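Local coordinates for glycosyl hydrolase (Rhizobium leguminosarum bv. trifolii, PDB 5NDX), which probably hydrolyses O-glycosidic bonds as a family 39 glycoside hydrolase, being the bacterial orthologue of human alpha-L-iduronidase, at residues G47-G52 / L371-G376; G406-L411 / Q521-P526. The protein carries 2 engineered substitutions. All blocks are in the same frame, centred on the assembly; numbering follows the deposited sequence.

Contact 1 (G47-G52 / L371-G376); sequences GLPNEG and LLATLG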
loop_
_atom_site.group_PDB
_atom_site.type_symbol
_atom_site.label_atom_id
_atom_site.label_comp_id
_atom_site.label_asym_id
_atom_site.label_seq_id
_atom_site.Cartn_x
_atom_site.Cartn_y
_atom_site.Cartn_z
ATOM N N GLY A 47 -6.382 -7.631 -0.161
ATOM C CA GLY A 47 -7.148 -8.048 1.001
ATOM C C GLY A 47 -7.181 -7.149 2.226
ATOM O O GLY A 47 -7.717 -7.572 3.234
ATOM N N LEU A 48 -6.635 -5.935 2.153
ATOM C CA LEU A 48 -6.570 -5.025 3.296
ATOM C C LEU A 48 -7.948 -4.491 3.599
ATOM O O LEU A 48 -8.751 -4.345 2.723
ATOM C CB LEU A 48 -5.603 -3.858 3.104
ATOM C CG LEU A 48 -4.115 -4.098 3.363
ATOM C CD1 LEU A 48 -3.517 -4.902 2.276
ATOM C CD2 LEU A 48 -3.318 -2.804 3.456
ATOM N N PRO A 49 -8.218 -4.158 4.862
ATOM C CA PRO A 49 -9.557 -3.649 5.196
ATOM C C PRO A 49 -9.911 -2.451 4.357
ATOM O O PRO A 49 -9.063 -1.568 4.172
ATOM C CB PRO A 49 -9.410 -3.217 6.636
ATOM C CG PRO A 49 -8.295 -4.038 7.183
ATOM C CD PRO A 49 -7.381 -4.351 6.043
ATOM N N ASN A 50 -11.133 -2.424 3.829
ATOM C CA ASN A 50 -11.677 -1.228 3.215
ATOM C C ASN A 50 -10.814 -0.664 2.083
ATOM O O ASN A 50 -10.499 0.525 2.054
ATOM C CB ASN A 50 -11.876 -0.140 4.329
ATOM C CG ASN A 50 -12.731 1.052 3.858
ATOM O OD1 ASN A 50 -13.317 1.020 2.789
ATOM N ND2 ASN A 50 -12.794 2.128 4.675
ATOM N N GLU A 51 -10.400 -1.534 1.178
ATOM C CA GLU A 51 -9.523 -1.156 0.080
ATOM C C GLU A 51 -8.257 -0.423 0.578
ATOM O O GLU A 51 -7.842 0.598 0.030
ATOM C CB GLU A 51 -10.306 -0.336 -0.967
ATOM C CG GLU A 51 -11.522 -1.086 -1.593
ATOM C CD GLU A 51 -12.209 -0.175 -2.646
ATOM O OE1 GLU A 51 -12.863 0.795 -2.249
ATOM O OE2 GLU A 51 -11.930 -0.288 -3.838
ATOM N N GLY A 52 -7.636 -0.979 1.610
ATOM C CA GLY A 52 -6.447 -0.366 2.276
ATOM C C GLY A 52 -5.283 -0.142 1.327
ATOM O O GLY A 52 -4.500 0.793 1.511
ATOM N N LEU A 371 -2.875 -1.736 9.352
ATOM C CA LEU A 371 -3.319 -0.957 10.458
ATOM C C LEU A 371 -3.909 0.361 10.022
ATOM O O LEU A 371 -4.983 0.738 10.481
ATOM C CB LEU A 371 -2.210 -0.727 11.500
ATOM C CG LEU A 371 -2.087 -1.782 12.596
ATOM C CD1 LEU A 371 -1.854 -3.143 12.051
ATOM C CD2 LEU A 371 -0.932 -1.469 13.535
ATOM N N LEU A 372 -3.189 1.078 9.188
ATOM C CA LEU A 372 -3.652 2.390 8.715
ATOM C C LEU A 372 -4.995 2.302 7.913
ATOM O O LEU A 372 -5.790 3.263 7.904
ATOM C CB LEU A 372 -2.566 3.071 7.866
ATOM C CG LEU A 372 -1.276 3.461 8.584
ATOM C CD1 LEU A 372 -0.168 3.762 7.604
ATOM C CD2 LEU A 372 -1.513 4.683 9.414
ATOM N N ALA A 373 -5.241 1.149 7.292
ATOM C CA ALA A 373 -6.422 0.938 6.481
ATOM C C ALA A 373 -7.684 0.978 7.332
ATOM O O ALA A 373 -8.729 1.240 6.783
ATOM C CB ALA A 373 -6.345 -0.397 5.779
ATOM N N THR A 374 -7.566 0.727 8.647
ATOM C CA THR A 374 -8.705 0.771 9.568
ATOM C C THR A 374 -9.169 2.134 9.976
ATOM O O THR A 374 -10.130 2.229 10.738
ATOM C CB THR A 374 -8.421 -0.009 10.881
ATOM O OG1 THR A 374 -7.426 0.683 11.685
ATOM C CG2 THR A 374 -7.954 -1.408 10.561
ATOM N N LEU A 375 -8.482 3.194 9.552
ATOM C CA LEU A 375 -8.850 4.514 9.978
ATOM C C LEU A 375 -10.211 4.924 9.404
ATOM O O LEU A 375 -10.651 4.419 8.387
ATOM C CB LEU A 375 -7.779 5.525 9.612
ATOM C CG LEU A 375 -6.499 5.470 10.474
ATOM C CD1 LEU A 375 -5.319 6.167 9.813
ATOM C CD2 LEU A 375 -6.762 6.046 11.846
ATOM N N GLY A 376 -10.866 5.807 10.136
ATOM C CA GLY A 376 -12.172 6.317 9.802
ATOM C C GLY A 376 -12.180 7.497 8.862
ATOM O O GLY A 376 -11.191 7.760 8.198
HETATM O O HOH W 1 -11.273 2.045 7.247
#
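Asn50 reaches residues 371-376 by way of a water. Asn50 CB lies 4.2 Å from Ala373 O, a loose contact. CG then leaves anti to the backbone N (chi1 -167°), and with chi2 at 9° the amide is turned so that Asn50 ND2 donates to a water 3.0 Å away. That water gives both its protons to the other segment, one to Ala373 O at 2.7 Å and one to Leu375 O, so this single molecule ties the side-chain amide to two carbonyls of the turn. The guanidinium of Arg20 makes a second bridge, donating from NH1 to Ala373 O and from NH2 to Asn50 O.

The methyl of Ala373 is the middle of the packing, its CB 3.4 Å from Pro49 O and 3.5 Å from Gly52 CA. The flank of the Pro49 ring adds its CD to the same methyl, while Pro49 CG approaches Thr374 CG2 at 4.3 Å. Gly52 has to be small here, because a CB on it would collide with that of Ala373.

Residues 372-375 form a type I turn. The Thr374 hydroxyl folds back to donate to Leu371 O, with Thr374 OG1 2.7 Å away and nearly along the C=O axis (161°); Thr374 N donates to the same oxygen, which is thus gripped twice by one residue. Across the contact, Asn50 and Glu51 both adopt left-handed backbone angles, bending the loop beside this turn.

In topology this is a TIM-barrel helix-to-strand connection, the loop from helix 36-45 to strand 55-58, packed on the end of helix 364-372 where the chain leaves for the beta domain.

Contact 2 (G406-L411 / Q521-P526); sequences GVSISL and QVLVVP. Unlike the reference sequence in segment 406-411: Val407 (reference Leu).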
loop_
_atom_site.group_PDB
_atom_site.type_symbol
_atom_site.label_atom_id
_atom_site.label_comp_id
_atom_site.label_asym_id
_atom_site.label_seq_id
_atom_site.Cartn_x
_atom_site.Cartn_y
_atom_site.Cartn_z
ATOM N N GLY A 406 -17.702 5.127 17.213
ATOM C CA GLY A 406 -16.470 4.473 17.658
ATOM C C GLY A 406 -15.296 5.130 16.984
ATOM O O GLY A 406 -15.494 6.059 16.176
ATOM N N VAL A 407 -14.085 4.714 17.375
ATOM C CA VAL A 407 -12.892 5.376 16.893
ATOM C C VAL A 407 -11.850 4.385 16.406
ATOM O O VAL A 407 -11.836 3.231 16.815
ATOM C CB VAL A 407 -12.306 6.357 17.934
ATOM C CG1 VAL A 407 -13.363 7.385 18.315
ATOM C CG2 VAL A 407 -11.786 5.643 19.170
ATOM N N SER A 408 -11.006 4.871 15.500
ATOM C CA SER A 408 -9.805 4.219 15.086
ATOM C C SER A 408 -8.712 5.247 15.209
ATOM O O SER A 408 -8.754 6.320 14.570
ATOM C CB SER A 408 -9.898 3.735 13.640
ATOM O OG SER A 408 -8.680 3.080 13.252
ATOM N N ILE A 409 -7.710 4.906 16.007
ATOM C CA ILE A 409 -6.602 5.803 16.308
ATOM C C ILE A 409 -5.263 5.130 15.993
ATOM O O ILE A 409 -4.994 4.030 16.504
ATOM C CB ILE A 409 -6.614 6.158 17.781
ATOM C CG1 ILE A 409 -7.884 6.924 18.148
ATOM C CG2 ILE A 409 -5.370 6.995 18.163
ATOM C CD1 ILE A 409 -8.204 6.831 19.609
ATOM N N SER A 410 -4.449 5.764 15.151
ATOM C CA SER A 410 -3.077 5.344 14.944
ATOM C C SER A 410 -2.202 6.133 15.915
ATOM O O SER A 410 -2.201 7.368 15.900
ATOM C CB SER A 410 -2.626 5.583 13.521
ATOM O OG SER A 410 -3.344 4.789 12.609
ATOM N N LEU A 411 -1.481 5.438 16.788
ATOM C CA LEU A 411 -0.484 6.083 17.667
ATOM C C LEU A 411 0.921 5.690 17.136
ATOM O O LEU A 411 1.295 4.493 17.118
ATOM C CB LEU A 411 -0.688 5.623 19.078
ATOM C CG LEU A 411 0.146 6.367 20.113
ATOM C CD1 LEU A 411 -0.244 7.845 20.192
ATOM C CD2 LEU A 411 -0.040 5.693 21.460
ATOM N N GLN A 521 -2.459 0.545 16.706
ATOM C CA GLN A 521 -3.818 0.926 16.241
ATOM C C GLN A 521 -4.801 0.591 17.358
ATOM O O GLN A 521 -4.813 -0.534 17.867
ATOM C CB GLN A 521 -4.161 0.188 14.950
ATOM C CG GLN A 521 -5.272 0.831 14.156
ATOM C CD GLN A 521 -4.842 2.112 13.517
ATOM O OE1 GLN A 521 -3.643 2.341 13.258
ATOM N NE2 GLN A 521 -5.812 2.975 13.228
ATOM N N VAL A 522 -5.554 1.598 17.805
ATOM C CA VAL A 522 -6.559 1.421 18.834
ATOM C C VAL A 522 -7.946 1.538 18.140
ATOM O O VAL A 522 -8.267 2.573 17.547
ATOM C CB VAL A 522 -6.434 2.514 19.880
ATOM C CG1 VAL A 522 -7.465 2.303 20.997
ATOM C CG2 VAL A 522 -4.973 2.571 20.429
ATOM N N LEU A 523 -8.741 0.482 18.223
ATOM C CA LEU A 523 -10.080 0.455 17.691
ATOM C C LEU A 523 -11.001 0.343 18.871
ATOM O O LEU A 523 -10.799 -0.533 19.731
ATOM C CB LEU A 523 -10.278 -0.758 16.788
ATOM C CG LEU A 523 -9.296 -0.880 15.611
ATOM C CD1 LEU A 523 -9.449 -2.219 14.875
ATOM C CD2 LEU A 523 -9.487 0.248 14.663
ATOM N N VAL A 524 -11.950 1.267 18.959
ATOM C CA VAL A 524 -12.993 1.228 19.983
ATOM C C VAL A 524 -14.328 1.192 19.222
ATOM O O VAL A 524 -14.687 2.171 18.565
ATOM C CB VAL A 524 -12.948 2.441 20.876
ATOM C CG1 VAL A 524 -14.038 2.349 21.928
ATOM C CG2 VAL A 524 -11.584 2.561 21.576
ATOM N N VAL A 525 -15.009 0.046 19.248
ATOM C CA VAL A 525 -16.135 -0.156 18.353
ATOM C C VAL A 525 -17.417 -0.481 19.149
ATOM O O VAL A 525 -17.340 -1.177 20.128
ATOM C CB VAL A 525 -15.862 -1.232 17.304
ATOM C CG1 VAL A 525 -14.683 -0.819 16.476
ATOM C CG2 VAL A 525 -15.601 -2.600 17.907
ATOM N N PRO A 526 -18.586 0.043 18.720
ATOM C CA PRO A 526 -19.826 -0.238 19.419
ATOM C C PRO A 526 -20.343 -1.633 19.103
ATOM O O PRO A 526 -19.877 -2.275 18.195
ATOM C CB PRO A 526 -20.784 0.831 18.891
ATOM C CG PRO A 526 -20.299 1.071 17.493
ATOM C CD PRO A 526 -18.783 1.009 17.624
#
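In this antiparallel strand pair of the beta-sandwich domain, the shortest polar contact has Ser410 OG donating to Gln521 OE1 at 2.6 Å, in the carbonyl plane and on a lone pair. The other half of the amide is used as well: Gln521 NE2 gives an N-H to Ser408 OG at 2.9 Å, that oxygen lying only 5° out of the amide plane. CG anti to the backbone N and a bend at chi2 (71°) lay the amide across the neighbouring strand, and the two bonds hold it by both ends. A leucine here removes both amide bonds, which would probably leave Ser410 OG poorly satisfied in this buried setting and Ser408 OG dependent on Thr374.

The strand axes run 4.7 Å apart. Val407 with Val524 and Ile409 with Val522 are the hydrogen-bonded pairs; Val524 N to Val407 O is nearly straight (170°). On the face opposite the serines, Val407, a valine where the reference sequence has leucine, stands beside Val524, its CG2 3.8 Å from Val524 CB. Strand 422-431 covers this side through Val430 and Leu428. At the margin Gly406 CA sits 3.0 Å from Val524 O, where a CB would clash.

The two contacts come in series along the chain, contact 1 closing before contact 2 opens, and their centres are about 12 Å apart. Contact 1 belongs to the barrel side and the end of helix 364-372; just beyond it, strand 378-385 enters the sheet that also holds 407-413 and 518-526. They touch directly: Thr374 OG1 is 3.1 Å from Ser408 OG, a probable hydrogen bond, and Leu375 CD2 packs 3.4 Å from Ser408 O. The turn of residues 372-375 therefore lies against the serine- and glutamine-bearing face of the sheet while its Ala373 side meets the barrel loop, so this short segment is one of the places where the barrel and the beta domain meet.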